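PDB 1O8V: fatty acid-binding protein homolog 1 from Echinococcus granulosus, which binds fatty acids such as palmitate inside a beta-barrel and has been implicated in the acquisition, storage and transport of lipids. Local coordinates for residues E114-V119 and V125-Y130. Residues are numbered along the deposited sequence; the frame is centred on the assembly and turned at random.
Sequences ELKATV and VCVRTY. With PLM (palmitic acid), chain B.
The ring of Y130 has the backbone oxygen of L115 at one edge, near its plane, and O1 of the palmitic acid carboxylate at another, while L115 CD2 lies 3.9 Å from ring atom CD1 and the methyl of A117 approaches obliquely near CE1. O1 also sits at the edge of the R128 guanidinium, close to its plane. That one oxygen is thus gripped twice: Y130 OH donates to O1 at 2.6 Å, and R128 NE donates to O1 at 2.9 Å. The R128 chain bends at chi3 (78°), which carries NE to the carboxylate, and V119 CG2 touches palmitate C2 at 3.8 Å.

On the other face of the sheet, K116 runs alongside T129 and bends at its last torsion (chi4 -87°), bringing NZ to within 2.6 Å of T129 OG1. The carboxylate of E114 rests against T129 CG2 and accepts a hydrogen bond from a water, which also donates weakly to Y130 O.

Paired backbone hydrogen bonds at L115-Y130, A117-R128 and V119-C126 join the antiparallel strands; A117 N to R128 O is nearly straight (176°). In this hairpin of the fatty-acid-binding-protein barrel, strand 103-111 flanks 114-119 and supplies R108, whose NH2 also hydrogen-bonds the palmitate. Strand 7-15 borders 125-130, with S14 accepting from R128 NH1, and helix 17-24 packs on V119 and C126 through I20.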
ATOM      1  N   GLU A 114       4.638  14.943  -2.573  1.00 15.57           N
ATOM      2  CA  GLU A 114       4.809  13.644  -3.218  1.00 15.26           C
ATOM      3  C   GLU A 114       4.917  12.516  -2.214  1.00 13.50           C
ATOM      4  O   GLU A 114       5.712  12.600  -1.300  1.00 15.04           O
ATOM      5  CB  GLU A 114       6.068  13.672  -4.049  1.00 16.05           C
ATOM      6  CG  GLU A 114       6.289  12.426  -4.890  1.00 19.54           C
ATOM      7  CD  GLU A 114       7.222  12.682  -6.059  1.00 23.59           C
ATOM      8  OE1 GLU A 114       8.417  12.356  -5.916  1.00 24.98           O
ATOM      9  OE2 GLU A 114       6.754  13.209  -7.110  1.00 25.32           O
ATOM     10  N   LEU A 115       4.116  11.460  -2.385  1.00 11.60           N
ATOM     11  CA  LEU A 115       4.259  10.233  -1.592  1.00 10.64           C
ATOM     12  C   LEU A 115       4.811   9.137  -2.487  1.00  9.94           C
ATOM     13  O   LEU A 115       4.279   8.897  -3.567  1.00 10.66           O
ATOM     14  CB  LEU A 115       2.900   9.817  -1.040  1.00 10.09           C
ATOM     15  CG  LEU A 115       2.846   8.655  -0.043  1.00  9.64           C
ATOM     16  CD1 LEU A 115       1.677   8.851   0.878  1.00  9.88           C
ATOM     17  CD2 LEU A 115       2.758   7.319  -0.784  1.00 10.74           C
ATOM     18  N   LYS A 116       5.872   8.470  -2.047  1.00 10.39           N
ATOM     19  CA  LYS A 116       6.469   7.379  -2.802  1.00 10.01           C
ATOM     20  C   LYS A 116       6.301   6.090  -2.016  1.00  9.70           C
ATOM     21  O   LYS A 116       6.739   5.987  -0.872  1.00  9.51           O
ATOM     22  CB  LYS A 116       7.953   7.626  -3.134  1.00 11.35           C
ATOM     23  CG  LYS A 116       8.172   8.609  -4.266  1.00 16.05           C
ATOM     24  CD  LYS A 116       9.531   8.369  -4.938  1.00 19.67           C
ATOM     25  CE  LYS A 116       9.682   9.213  -6.206  1.00 22.31           C
ATOM     26  NZ  LYS A 116       9.129   8.579  -7.445  1.00 25.32           N
ATOM     27  N   ALA A 117       5.670   5.109  -2.651  1.00  8.32           N
ATOM     28  CA  ALA A 117       5.456   3.793  -2.047  1.00  8.23           C
ATOM     29  C   ALA A 117       6.354   2.797  -2.727  1.00  7.74           C
ATOM     30  O   ALA A 117       6.162   2.496  -3.917  1.00  9.20           O
ATOM     31  CB  ALA A 117       4.031   3.366  -2.203  1.00  7.62           C
ATOM     32  N   THR A 118       7.337   2.287  -2.003  1.00  6.77           N
ATOM     33  CA  THR A 118       8.215   1.227  -2.513  1.00  7.24           C
ATOM     34  C   THR A 118       7.662  -0.109  -2.047  1.00  6.51           C
ATOM     35  O   THR A 118       7.389  -0.266  -0.873  1.00  7.70           O
ATOM     36  CB  THR A 118       9.619   1.427  -1.957  1.00  7.95           C
ATOM     37  OG1 THR A 118      10.130   2.695  -2.391  1.00 10.30           O
ATOM     38  CG2 THR A 118      10.607   0.382  -2.487  1.00  9.49           C
ATOM     39  N   VAL A 119       7.503  -1.039  -2.971  1.00  6.33           N
ATOM     40  CA  VAL A 119       6.953  -2.356  -2.689  1.00  6.50           C
ATOM     41  C   VAL A 119       8.011  -3.373  -3.079  1.00  6.77           C
ATOM     42  O   VAL A 119       8.531  -3.363  -4.212  1.00  6.96           O
ATOM     43  CB  VAL A 119       5.666  -2.609  -3.506  1.00  5.79           C
ATOM     44  CG1 VAL A 119       5.039  -3.940  -3.165  1.00  6.63           C
ATOM     45  CG2 VAL A 119       4.691  -1.473  -3.300  1.00  7.66           C
ATOM     46  N   VAL A 125      11.539  -5.041  -6.929  1.00  7.09           N
ATOM     47  CA  VAL A 125      11.295  -3.696  -6.462  1.00  7.91           C
ATOM     48  C   VAL A 125      10.305  -2.954  -7.363  1.00  8.51           C
ATOM     49  O   VAL A 125      10.439  -2.944  -8.584  1.00  8.86           O
ATOM     50  CB  VAL A 125      12.593  -2.861  -6.388  1.00  9.18           C
ATOM     51  CG1 VAL A 125      12.311  -1.513  -5.798  1.00 10.27           C
ATOM     52  CG2 VAL A 125      13.652  -3.587  -5.597  1.00 10.00           C
ATOM     53  N   CYS A 126       9.303  -2.343  -6.727  1.00  7.65           N
ATOM     54  CA  CYS A 126       8.326  -1.523  -7.416  1.00  7.58           C
ATOM     55  C   CYS A 126       8.278  -0.168  -6.715  1.00  7.54           C
ATOM     56  O   CYS A 126       8.395  -0.082  -5.502  1.00  6.21           O
ATOM     57  CB  CYS A 126       6.957  -2.218  -7.347  1.00  7.77           C
ATOM     58  SG  CYS A 126       5.528  -1.120  -7.456  1.00  8.07           S
ATOM     59  N   VAL A 127       8.123   0.905  -7.487  1.00  8.41           N
ATOM     60  CA  VAL A 127       7.897   2.214  -6.907  1.00  9.36           C
ATOM     61  C   VAL A 127       6.652   2.826  -7.533  1.00  8.60           C
ATOM     62  O   VAL A 127       6.556   2.885  -8.762  1.00  9.78           O
ATOM     63  CB  VAL A 127       9.094   3.180  -7.117  1.00 10.29           C
ATOM     64  CG1 VAL A 127       8.818   4.442  -6.362  1.00 10.50           C
ATOM     65  CG2 VAL A 127      10.396   2.547  -6.656  1.00 11.99           C
ATOM     66  N   ARG A 128       5.731   3.261  -6.678  1.00  9.09           N
ATOM     67  CA  ARG A 128       4.481   3.935  -7.050  1.00  9.11           C
ATOM     68  C   ARG A 128       4.459   5.326  -6.463  1.00 10.10           C
ATOM     69  O   ARG A 128       4.597   5.499  -5.245  1.00 10.50           O
ATOM     70  CB  ARG A 128       3.285   3.115  -6.574  1.00  9.60           C
ATOM     71  CG  ARG A 128       3.156   1.823  -7.372  1.00  9.91           C
ATOM     72  CD  ARG A 128       2.432   0.711  -6.652  1.00  9.77           C
ATOM     73  NE  ARG A 128       0.977   0.818  -6.629  1.00 11.02           N
ATOM     74  CZ  ARG A 128       0.150   0.550  -7.626  1.00  9.29           C
ATOM     75  NH1 ARG A 128       0.577   0.313  -8.861  1.00  8.94           N
ATOM     76  NH2 ARG A 128      -1.167   0.608  -7.389  1.00 10.15           N
ATOM     77  N   THR A 129       4.340   6.330  -7.344  1.00  9.71           N
ATOM     78  CA  THR A 129       4.453   7.725  -6.941  1.00 10.40           C
ATOM     79  C   THR A 129       3.103   8.407  -7.001  1.00 10.74           C
ATOM     80  O   THR A 129       2.412   8.333  -8.025  1.00 10.65           O
ATOM     81  CB  THR A 129       5.428   8.430  -7.882  1.00 10.90           C
ATOM     82  OG1 THR A 129       6.683   7.739  -7.872  1.00 13.09           O
ATOM     83  CG2 THR A 129       5.719   9.844  -7.416  1.00 11.82           C
ATOM     84  N   TYR A 130       2.760   9.088  -5.920  1.00 10.46           N
ATOM     85  CA  TYR A 130       1.466   9.733  -5.744  1.00 10.91           C
ATOM     86  C   TYR A 130       1.665  11.227  -5.536  1.00 12.41           C
ATOM     87  O   TYR A 130       2.688  11.647  -5.003  1.00 12.28           O
ATOM     88  CB  TYR A 130       0.781   9.215  -4.484  1.00 11.17           C
ATOM     89  CG  TYR A 130       0.333   7.767  -4.470  1.00  8.66           C
ATOM     90  CD1 TYR A 130       1.240   6.726  -4.313  1.00  9.80           C
ATOM     91  CD2 TYR A 130      -1.010   7.454  -4.577  1.00  8.55           C
ATOM     92  CE1 TYR A 130       0.804   5.397  -4.270  1.00  9.36           C
ATOM     93  CE2 TYR A 130      -1.446   6.142  -4.530  1.00  9.74           C
ATOM     94  CZ  TYR A 130      -0.547   5.124  -4.398  1.00 11.00           C
ATOM     95  OH  TYR A 130      -1.057   3.847  -4.362  1.00 10.73           O
TER
HETATM   96  C1  PLM B1136       0.544   1.155  -2.842  1.00 14.62           C
HETATM   97  O1  PLM B1136       0.536   1.825  -3.947  1.00 12.89           O
HETATM   98  O2  PLM B1136       0.109   1.777  -1.765  1.00 15.63           O
HETATM   99  C2  PLM B1136       1.058  -0.282  -2.854  1.00 14.51           C
HETATM  100  C3  PLM B1136       0.061  -1.276  -2.279  1.00 16.42           C
HETATM  101  C4  PLM B1136       0.587  -2.692  -2.528  1.00 17.94           C
HETATM  102  C5  PLM B1136      -0.317  -3.725  -1.866  1.00 16.39           C
HETATM  103  C6  PLM B1136       0.227  -5.159  -1.962  1.00 18.93           C
HETATM  104  C7  PLM B1136       0.354  -5.742  -3.372  1.00 19.95           C
HETATM  105  C8  PLM B1136      -0.919  -6.458  -3.750  1.00 19.04           C
HETATM  106  C9  PLM B1136      -0.967  -6.941  -5.190  1.00 17.18           C
HETATM  107  CA  PLM B1136      -2.403  -6.949  -5.682  1.00 16.86           C
HETATM  108  CB  PLM B1136      -2.611  -6.184  -6.963  1.00 17.93           C
HETATM  109  CC  PLM B1136      -4.072  -6.084  -7.400  1.00 17.45           C
HETATM  110  CD  PLM B1136      -4.357  -4.749  -8.052  1.00 20.46           C
HETATM  111  CE  PLM B1136      -5.044  -3.729  -7.158  1.00 22.91           C
HETATM  112  CF  PLM B1136      -5.143  -2.381  -7.866  1.00 24.46           C
HETATM  113  CG  PLM B1136      -5.811  -1.288  -7.036  1.00 25.25           C
HETATM  114  O   HOH W   1       4.113  13.237  -7.297  1.00 27.13           O